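Local atomic coordinates of pyrroline-5-carboxylate reductase catalytic N-terminal domain-containing protein (Sinorhizobium meliloti, PDB entry 4HUJ), a protein that is of unknown function but probably binds a dinucleotide cofactor such as NAD(P) and may act as an oxidoreductase. Residues 62-67 and 71-76; 78-83 and 95-100; 146-151 and 183-188. One frame throughout, in Å; residues are numbered along the deposited sequence.

Contact 1: residues 62-67 and 71-76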
loop_
_atom_site.group_PDB
_atom_site.type_symbol
_atom_site.label_atom_id
_atom_site.label_comp_id
_atom_site.label_asym_id
_atom_site.label_seq_id
_atom_site.Cartn_x
_atom_site.Cartn_y
_atom_site.Cartn_z
ATOM N N SER A 62 4.321 -0.947 -19.104
ATOM C CA SER A 62 5.677 -0.811 -18.568
ATOM C C SER A 62 5.934 -1.789 -17.420
ATOM O O SER A 62 6.984 -2.433 -17.367
ATOM C CB SER A 62 5.931 0.625 -18.101
ATOM O OG SER A 62 7.116 0.702 -17.321
ATOM N N VAL A 63 4.966 -1.889 -16.509
ATOM C CA VAL A 63 5.033 -2.820 -15.384
ATOM C C VAL A 63 4.967 -4.271 -15.879
ATOM O O VAL A 63 5.791 -5.101 -15.488
ATOM C CB VAL A 63 3.906 -2.538 -14.353
ATOM C CG1 VAL A 63 3.898 -3.585 -13.248
ATOM C CG2 VAL A 63 4.053 -1.135 -13.767
ATOM N N THR A 64 3.992 -4.554 -16.743
ATOM C CA THR A 64 3.802 -5.880 -17.339
ATOM C C THR A 64 5.077 -6.402 -18.011
ATOM O O THR A 64 5.462 -7.553 -17.805
ATOM C CB THR A 64 2.620 -5.881 -18.348
ATOM O OG1 THR A 64 1.409 -5.539 -17.667
ATOM C CG2 THR A 64 2.444 -7.250 -19.005
ATOM N N ASP A 65 5.732 -5.550 -18.798
ATOM C CA ASP A 65 6.967 -5.925 -19.493
ATOM C C ASP A 65 8.082 -6.381 -18.546
ATOM O O ASP A 65 8.795 -7.344 -18.841
ATOM C CB ASP A 65 7.465 -4.775 -20.382
ATOM C CG ASP A 65 6.542 -4.495 -21.567
ATOM O OD1 ASP A 65 5.540 -5.225 -21.763
ATOM O OD2 ASP A 65 6.822 -3.525 -22.307
ATOM N N ARG A 66 8.221 -5.699 -17.409
ATOM C CA ARG A 66 9.282 -6.004 -16.448
ATOM C C ARG A 66 8.905 -7.099 -15.442
ATOM O O ARG A 66 9.750 -7.918 -15.078
ATOM C CB ARG A 66 9.721 -4.738 -15.698
ATOM C CG ARG A 66 10.350 -3.654 -16.571
ATOM C CD ARG A 66 10.647 -2.389 -15.765
ATOM N NE ARG A 66 11.804 -2.550 -14.883
ATOM C CZ ARG A 66 11.996 -1.876 -13.749
ATOM N NH1 ARG A 66 11.101 -0.989 -13.329
ATOM N NH2 ARG A 66 13.085 -2.100 -13.023
ATOM N N PHE A 67 7.646 -7.114 -15.001
ATOM C CA PHE A 67 7.241 -7.942 -13.854
ATOM C C PHE A 67 6.045 -8.871 -14.098
ATOM O O PHE A 67 5.465 -9.405 -13.147
ATOM C CB PHE A 67 6.967 -7.045 -12.637
ATOM C CG PHE A 67 8.077 -6.073 -12.335
ATOM C CD1 PHE A 67 9.344 -6.530 -11.975
ATOM C CD2 PHE A 67 7.855 -4.702 -12.414
ATOM C CE1 PHE A 67 10.375 -5.634 -11.703
ATOM C CE2 PHE A 67 8.879 -3.799 -12.141
ATOM C CZ PHE A 67 10.142 -4.267 -11.787
ATOM N N VAL A 71 3.201 -10.281 -11.566
ATOM C CA VAL A 71 2.225 -9.197 -11.432
ATOM C C VAL A 71 1.415 -9.021 -12.714
ATOM O O VAL A 71 1.959 -8.668 -13.763
ATOM C CB VAL A 71 2.905 -7.858 -11.039
ATOM C CG1 VAL A 71 1.858 -6.790 -10.760
ATOM C CG2 VAL A 71 3.813 -8.043 -9.825
ATOM N N LYS A 72 0.112 -9.256 -12.619
ATOM C CA LYS A 72 -0.773 -9.217 -13.780
ATOM C C LYS A 72 -1.655 -7.977 -13.784
ATOM O O LYS A 72 -2.373 -7.715 -12.818
ATOM C CB LYS A 72 -1.648 -10.472 -13.807
ATOM C CG LYS A 72 -2.566 -10.581 -15.006
ATOM C CD LYS A 72 -3.625 -11.652 -14.772
ATOM C CE LYS A 72 -4.525 -11.812 -15.982
ATOM N NZ LYS A 72 -3.820 -12.522 -17.079
ATOM N N ALA A 73 -1.604 -7.228 -14.883
ATOM C CA ALA A 73 -2.447 -6.052 -15.060
ATOM C C ALA A 73 -3.887 -6.454 -15.338
ATOM O O ALA A 73 -4.158 -7.224 -16.259
ATOM C CB ALA A 73 -1.906 -5.165 -16.183
ATOM N N VAL A 74 -4.805 -5.938 -14.528
ATOM C CA VAL A 74 -6.226 -6.245 -14.665
ATOM C C VAL A 74 -7.057 -4.965 -14.666
ATOM O O VAL A 74 -6.530 -3.870 -14.421
ATOM C CB VAL A 74 -6.731 -7.193 -13.532
ATOM C CG1 VAL A 74 -6.015 -8.542 -13.575
ATOM C CG2 VAL A 74 -6.578 -6.534 -12.154
ATOM N N GLU A 75 -8.352 -5.105 -14.949
ATOM C CA GLU A 75 -9.284 -3.990 -14.849
ATOM C C GLU A 75 -9.484 -3.620 -13.383
ATOM O O GLU A 75 -9.400 -4.481 -12.503
ATOM C CB GLU A 75 -10.627 -4.322 -15.513
ATOM C CG GLU A 75 -10.571 -4.462 -17.046
ATOM C CD GLU A 75 -10.385 -3.135 -17.792
ATOM O OE1 GLU A 75 -10.619 -2.053 -17.204
ATOM O OE2 GLU A 75 -10.009 -3.178 -18.988
ATOM N N LEU A 76 -9.740 -2.338 -13.134
ATOM C CA LEU A 76 -9.872 -1.806 -11.775
ATOM C C LEU A 76 -10.965 -2.509 -10.960
ATOM O O LEU A 76 -10.750 -2.859 -9.797
ATOM C CB LEU A 76 -10.105 -0.290 -11.826
ATOM C CG LEU A 76 -10.064 0.565 -10.553
ATOM C CD1 LEU A 76 -8.775 0.364 -9.752
ATOM C CD2 LEU A 76 -10.236 2.023 -10.922
#
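Phe67 and Val71 meet through one backbone hydrogen bond, from Val71 N to Phe67 O, 2.9 Å long. The N-H...O angle is 145°, and the nitrogen is tilted 16° from the carbonyl plane. The bond joins the C-terminal part of helix 61-67 to the start of strand 71-73.

The apolar contacts are loose. Val71 points toward the helix, and its CG2 lies 4.3 Å from Phe67 CB. The Phe67 ring itself leads away from the strand. One face of it is covered by Arg66 CB, 3.7 Å above the ring plane, and its other neighbours include Glu40 and Thr43 of helix 32-44. Val71 also touches Thr43.

The one polar side chain in the contact is Thr64. Its OG1 stands beside its own backbone N (chi1 -61°) and lies 3.7 Å from Ala73 CB. The same OG1 makes a weak hydrogen bond to Leu60 O, one turn back.

Lys72 and Val74 bond through the backbone to strand 49-52. Strand 49-52, helix 61-67 and strand 71-73 form a beta-alpha-beta crossover, the repeating unit of Rossmann-type folds. The contact is its return from helix to strand.

Contact 2: residues 78-83 and 95-100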
loop_
_atom_site.group_PDB
_atom_site.type_symbol
_atom_site.label_atom_id
_atom_site.label_comp_id
_atom_site.label_asym_id
_atom_site.label_seq_id
_atom_site.Cartn_x
_atom_site.Cartn_y
_atom_site.Cartn_z
ATOM N N ASP A 78 -12.004 -5.452 -11.056
ATOM C CA ASP A 78 -11.545 -6.766 -10.631
ATOM C C ASP A 78 -10.522 -6.673 -9.495
ATOM O O ASP A 78 -10.622 -7.404 -8.511
ATOM C CB ASP A 78 -10.989 -7.552 -11.825
ATOM C CG ASP A 78 -12.052 -7.825 -12.888
ATOM O OD1 ASP A 78 -13.221 -8.088 -12.520
ATOM O OD2 ASP A 78 -11.723 -7.776 -14.093
ATOM N N ALA A 79 -9.556 -5.764 -9.634
ATOM C CA ALA A 79 -8.527 -5.548 -8.614
ATOM C C ALA A 79 -9.095 -5.122 -7.265
ATOM O O ALA A 79 -8.590 -5.533 -6.220
ATOM C CB ALA A 79 -7.498 -4.532 -9.095
ATOM N N LEU A 80 -10.149 -4.310 -7.296
ATOM C CA LEU A 80 -10.787 -3.809 -6.074
ATOM C C LEU A 80 -11.533 -4.891 -5.284
ATOM O O LEU A 80 -12.058 -4.622 -4.204
ATOM C CB LEU A 80 -11.723 -2.635 -6.396
ATOM C CG LEU A 80 -11.080 -1.327 -6.864
ATOM C CD1 LEU A 80 -12.148 -0.297 -7.224
ATOM C CD2 LEU A 80 -10.132 -0.774 -5.809
ATOM N N GLN A 81 -11.570 -6.107 -5.826
ATOM C CA GLN A 81 -12.230 -7.233 -5.162
ATOM C C GLN A 81 -11.275 -8.111 -4.341
ATOM O O GLN A 81 -11.717 -9.040 -3.657
ATOM C CB GLN A 81 -12.981 -8.091 -6.188
ATOM C CG GLN A 81 -14.193 -7.404 -6.806
ATOM C CD GLN A 81 -14.945 -8.305 -7.770
ATOM O OE1 GLN A 81 -15.395 -9.391 -7.402
ATOM N NE2 GLN A 81 -15.091 -7.852 -9.013
ATOM N N ALA A 82 -9.975 -7.813 -4.399
ATOM C CA ALA A 82 -8.960 -8.624 -3.720
ATOM C C ALA A 82 -9.060 -8.605 -2.196
ATOM O O ALA A 82 -9.659 -7.697 -1.608
ATOM C CB ALA A 82 -7.558 -8.211 -4.167
ATOM N N ASP A 83 -8.470 -9.618 -1.565
ATOM C CA ASP A 83 -8.468 -9.736 -0.108
ATOM C C ASP A 83 -7.770 -8.543 0.518
ATOM O O ASP A 83 -8.218 -8.015 1.541
ATOM C CB ASP A 83 -7.751 -11.014 0.333
ATOM C CG ASP A 83 -8.489 -12.279 -0.074
ATOM O OD1 ASP A 83 -9.723 -12.225 -0.264
ATOM O OD2 ASP A 83 -7.824 -13.329 -0.185
ATOM N N ALA A 95 -10.829 8.784 -3.563
ATOM C CA ALA A 95 -12.295 8.839 -3.490
ATOM C C ALA A 95 -12.978 8.299 -4.752
ATOM O O ALA A 95 -13.881 7.461 -4.650
ATOM C CB ALA A 95 -12.771 10.250 -3.168
ATOM N N ASP A 96 -12.523 8.741 -5.925
ATOM C CA ASP A 96 -13.127 8.322 -7.201
ATOM C C ASP A 96 -12.896 6.845 -7.515
ATOM O O ASP A 96 -13.685 6.235 -8.237
ATOM C CB ASP A 96 -12.638 9.184 -8.374
ATOM C CG ASP A 96 -13.267 10.576 -8.399
ATOM O OD1 ASP A 96 -14.183 10.860 -7.596
ATOM O OD2 ASP A 96 -12.832 11.397 -9.235
ATOM N N ILE A 97 -11.813 6.276 -6.989
ATOM C CA ILE A 97 -11.534 4.850 -7.170
ATOM C C ILE A 97 -12.400 3.982 -6.251
ATOM O O ILE A 97 -13.099 3.084 -6.719
ATOM C CB ILE A 97 -10.023 4.523 -6.988
ATOM C CG1 ILE A 97 -9.209 5.149 -8.124
ATOM C CG2 ILE A 97 -9.775 3.002 -6.938
ATOM C CD1 ILE A 97 -7.709 5.192 -7.872
ATOM N N VAL A 98 -12.362 4.263 -4.951
ATOM C CA VAL A 98 -12.998 3.384 -3.959
ATOM C C VAL A 98 -14.527 3.491 -3.906
ATOM O O VAL A 98 -15.194 2.595 -3.389
ATOM C CB VAL A 98 -12.390 3.552 -2.541
ATOM C CG1 VAL A 98 -10.910 3.154 -2.542
ATOM C CG2 VAL A 98 -12.584 4.971 -2.015
ATOM N N THR A 99 -15.070 4.578 -4.448
ATOM C CA THR A 99 -16.521 4.769 -4.514
ATOM C C THR A 99 -17.193 3.742 -5.443
ATOM O O THR A 99 -18.403 3.545 -5.380
ATOM C CB THR A 99 -16.901 6.229 -4.907
ATOM O OG1 THR A 99 -18.292 6.460 -4.644
ATOM C CG2 THR A 99 -16.607 6.519 -6.380
ATOM N N GLN A 100 -16.389 3.086 -6.280
ATOM C CA GLN A 100 -16.867 2.076 -7.230
ATOM C C GLN A 100 -17.303 0.780 -6.544
ATOM O O GLN A 100 -18.044 -0.014 -7.126
ATOM C CB GLN A 100 -15.796 1.785 -8.290
ATOM C CG GLN A 100 -15.566 2.933 -9.282
ATOM C CD GLN A 100 -14.316 2.759 -10.139
ATOM O OE1 GLN A 100 -13.973 1.648 -10.556
ATOM N NE2 GLN A 100 -13.631 3.866 -10.411
#
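Leu80 contributes most of the surface in this contact. Its CB is directed toward residues 95-100, and both methyls reach Ile97. CD1 lies 3.5 Å from Ile97 O and 4.1 Å from Ile97 CG2. CD2 lies 4.0 Å from the same CG2. Both methyls of the fork thus meet one methyl of the isoleucine. The two side chains run roughly perpendicular.

Ile97 comes second. Its CG2 is anti to the backbone N (chi1 -67° for CG1), which leaves that methyl facing Leu80. Ile97 also touches Leu76 and Ser54. Its side chain comes close to Gly30, Gly32 and Gly35 but makes no contact with them. These glycines match the GxGxxG pattern of Rossmann-type dinucleotide-binding folds, consistent with a cofactor site there. Leu80 opens the chain's way from helix 76-79 to strand 84-88, through a type I beta turn from Ala79 to Ala82. It also packs on Ile29 of strand 26-30 and on Val101.

Gln100 adds a smaller, exposed part. Its OE1 is 4.3 Å from Leu80 CD1, a distant touch. The amide is held by its other end: NE2 donates to Asp96 O at 3.2 Å, with an N-H...O angle of 143°. The acceptor lies 27° out of the amide plane. Gln100 further rests on Leu76 and Lys77.

Contact 3: residues 146-151 and 183-188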
loop_
_atom_site.group_PDB
_atom_site.type_symbol
_atom_site.label_atom_id
_atom_site.label_comp_id
_atom_site.label_asym_id
_atom_site.label_seq_id
_atom_site.Cartn_x
_atom_site.Cartn_y
_atom_site.Cartn_z
ATOM N N LYS A 146 -2.463 1.366 7.611
ATOM C CA LYS A 146 -1.602 2.404 7.037
ATOM C C LYS A 146 -0.199 1.821 6.885
ATOM O O LYS A 146 0.434 1.457 7.874
ATOM C CB LYS A 146 -1.576 3.639 7.955
ATOM C CG LYS A 146 -0.830 4.848 7.375
ATOM C CD LYS A 146 -0.808 5.998 8.370
ATOM C CE LYS A 146 -0.104 7.222 7.788
ATOM N NZ LYS A 146 -0.936 7.822 6.701
ATOM N N ALA A 147 0.270 1.710 5.641
ATOM C CA ALA A 147 1.584 1.135 5.347
ATOM C C ALA A 147 2.022 1.445 3.923
ATOM O O ALA A 147 1.190 1.688 3.061
ATOM C CB ALA A 147 1.568 -0.385 5.578
ATOM N N PHE A 148 3.339 1.396 3.696
ATOM C CA PHE A 148 3.979 1.654 2.392
ATOM C C PHE A 148 3.995 3.140 2.027
ATOM O O PHE A 148 4.347 3.490 0.901
ATOM C CB PHE A 148 3.341 0.858 1.230
ATOM C CG PHE A 148 3.366 -0.642 1.403
ATOM C CD1 PHE A 148 4.557 -1.358 1.305
ATOM C CD2 PHE A 148 2.180 -1.341 1.603
ATOM C CE1 PHE A 148 4.568 -2.751 1.445
ATOM C CE2 PHE A 148 2.178 -2.732 1.744
ATOM C CZ PHE A 148 3.377 -3.436 1.657
ATOM N N ASN A 149 3.612 4.008 2.965
ATOM C CA ASN A 149 3.629 5.452 2.713
ATOM C C ASN A 149 4.944 6.113 3.138
ATOM O O ASN A 149 5.166 7.297 2.888
ATOM C CB ASN A 149 2.480 6.126 3.468
ATOM C CG ASN A 149 2.734 6.187 4.965
ATOM O OD1 ASN A 149 2.791 5.157 5.632
ATOM N ND2 ASN A 149 2.904 7.398 5.495
ATOM N N THR A 150 5.814 5.346 3.789
ATOM C CA THR A 150 6.936 5.938 4.506
ATOM C C THR A 150 8.209 6.074 3.686
ATOM O O THR A 150 9.063 6.900 4.005
ATOM C CB THR A 150 7.248 5.143 5.773
ATOM O OG1 THR A 150 7.295 3.750 5.438
ATOM C CG2 THR A 150 6.153 5.375 6.818
ATOM N N LEU A 151 8.353 5.260 2.649
ATOM C CA LEU A 151 9.595 5.251 1.896
ATOM C C LEU A 151 9.436 5.807 0.488
ATOM O O LEU A 151 8.425 5.555 -0.168
ATOM C CB LEU A 151 10.171 3.832 1.842
ATOM C CG LEU A 151 10.540 3.180 3.178
ATOM C CD1 LEU A 151 11.122 1.809 2.918
ATOM C CD2 LEU A 151 11.524 4.048 3.967
ATOM N N ALA A 183 1.533 -7.119 8.129
ATOM C CA ALA A 183 2.887 -7.407 8.621
ATOM C C ALA A 183 3.439 -8.680 7.976
ATOM O O ALA A 183 4.615 -8.742 7.613
ATOM C CB ALA A 183 2.914 -7.520 10.145
ATOM N N GLU A 184 2.575 -9.683 7.837
ATOM C CA GLU A 184 2.918 -10.944 7.169
ATOM C C GLU A 184 3.350 -10.710 5.723
ATOM O O GLU A 184 4.348 -11.274 5.271
ATOM C CB GLU A 184 1.733 -11.918 7.222
ATOM C CG GLU A 184 1.617 -12.689 8.535
ATOM C CD GLU A 184 0.271 -13.399 8.724
ATOM O OE1 GLU A 184 -0.388 -13.761 7.723
ATOM O OE2 GLU A 184 -0.125 -13.607 9.894
ATOM N N LEU A 185 2.608 -9.860 5.012
ATOM C CA LEU A 185 2.955 -9.504 3.637
ATOM C C LEU A 185 4.307 -8.810 3.596
ATOM O O LEU A 185 5.158 -9.144 2.769
ATOM C CB LEU A 185 1.884 -8.598 3.013
ATOM C CG LEU A 185 2.265 -7.935 1.680
ATOM C CD1 LEU A 185 2.516 -8.968 0.586
ATOM C CD2 LEU A 185 1.206 -6.944 1.249
ATOM N N ILE A 186 4.488 -7.841 4.495
ATOM C CA ILE A 186 5.723 -7.060 4.572
ATOM C C ILE A 186 6.938 -7.961 4.800
ATOM O O ILE A 186 7.958 -7.825 4.117
ATOM C CB ILE A 186 5.610 -5.944 5.645
ATOM C CG1 ILE A 186 4.668 -4.840 5.139
ATOM C CG2 ILE A 186 6.987 -5.373 5.999
ATOM C CD1 ILE A 186 4.188 -3.846 6.212
ATOM N N SER A 187 6.807 -8.894 5.744
ATOM C CA SER A 187 7.865 -9.867 6.039
ATOM C C SER A 187 8.160 -10.762 4.844
ATOM O O SER A 187 9.327 -11.041 4.542
ATOM C CB SER A 187 7.477 -10.728 7.246
ATOM O OG SER A 187 7.567 -9.981 8.445
ATOM N N SER A 188 7.102 -11.191 4.163
ATOM C CA SER A 188 7.222 -12.052 2.988
ATOM C C SER A 188 7.907 -11.346 1.828
ATOM O O SER A 188 8.603 -11.978 1.038
ATOM C CB SER A 188 5.853 -12.577 2.554
ATOM O OG SER A 188 5.358 -13.503 3.503
#
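Phe148 carries the contact, reaching helix 176-188 with the far end of its ring. From CB the side chain first runs beside the backbone N (chi1 -59°), with CG anti to the carbonyl carbon. CB, CG and the near ring carbons meet no atom of residues 183-188 closely. The approach is made at CZ. There Ile186 CG1 lies 4.0 Å away, at an oblique angle to the ring. Leu185 CD2 lies 4.1 Å away, at the ring edge and near its plane. The leucine side chain runs roughly perpendicular to the phenyl; the isoleucine runs alongside it, pointing the other way. CZ thus sits between neighbouring side chains of one helical turn.

Residues 146-151 begin on strand 143-147, part of the mixed sheet that continues the Rossmann-type core. Helix 176-188 packs against this sheet, and the Phe148 ring lies between them, touching both sides: Leu169 of strand 166-173 on the sheet, Leu185 and Ile186 on the helix. The ring also touches Ala112. Phe148 has a positive phi (74°), a left-handed backbone conformation, where the chain passes from strand 143-147 into a loop.

Beside the ring, Ala147 points toward the helix. Its CB is 4.4 Å from Ile186 CD1, a loose contact. Ile186 packs as well on Pro193 and Phe191.

In the fold
From the N terminus, contact 1 closes first, linking helix 61-67 to strand 71-73 across a three-residue turn. The chain runs on through helix 76-79, and contact 2 closes the longer loop that passes along strand 84-88 to helix 94-98. Contact 3 comes last, bridging strand 143-147 and helix 176-188 over 31 residues. The three are in series; none nests or crosses. Contacts 1 and 2 touch, for example where Val74 packs on Ala79. Contact 3 lies about 20 Å, centre to centre, from each of the others. Contacts 1 and 3 reach the same mixed sheet at separate places.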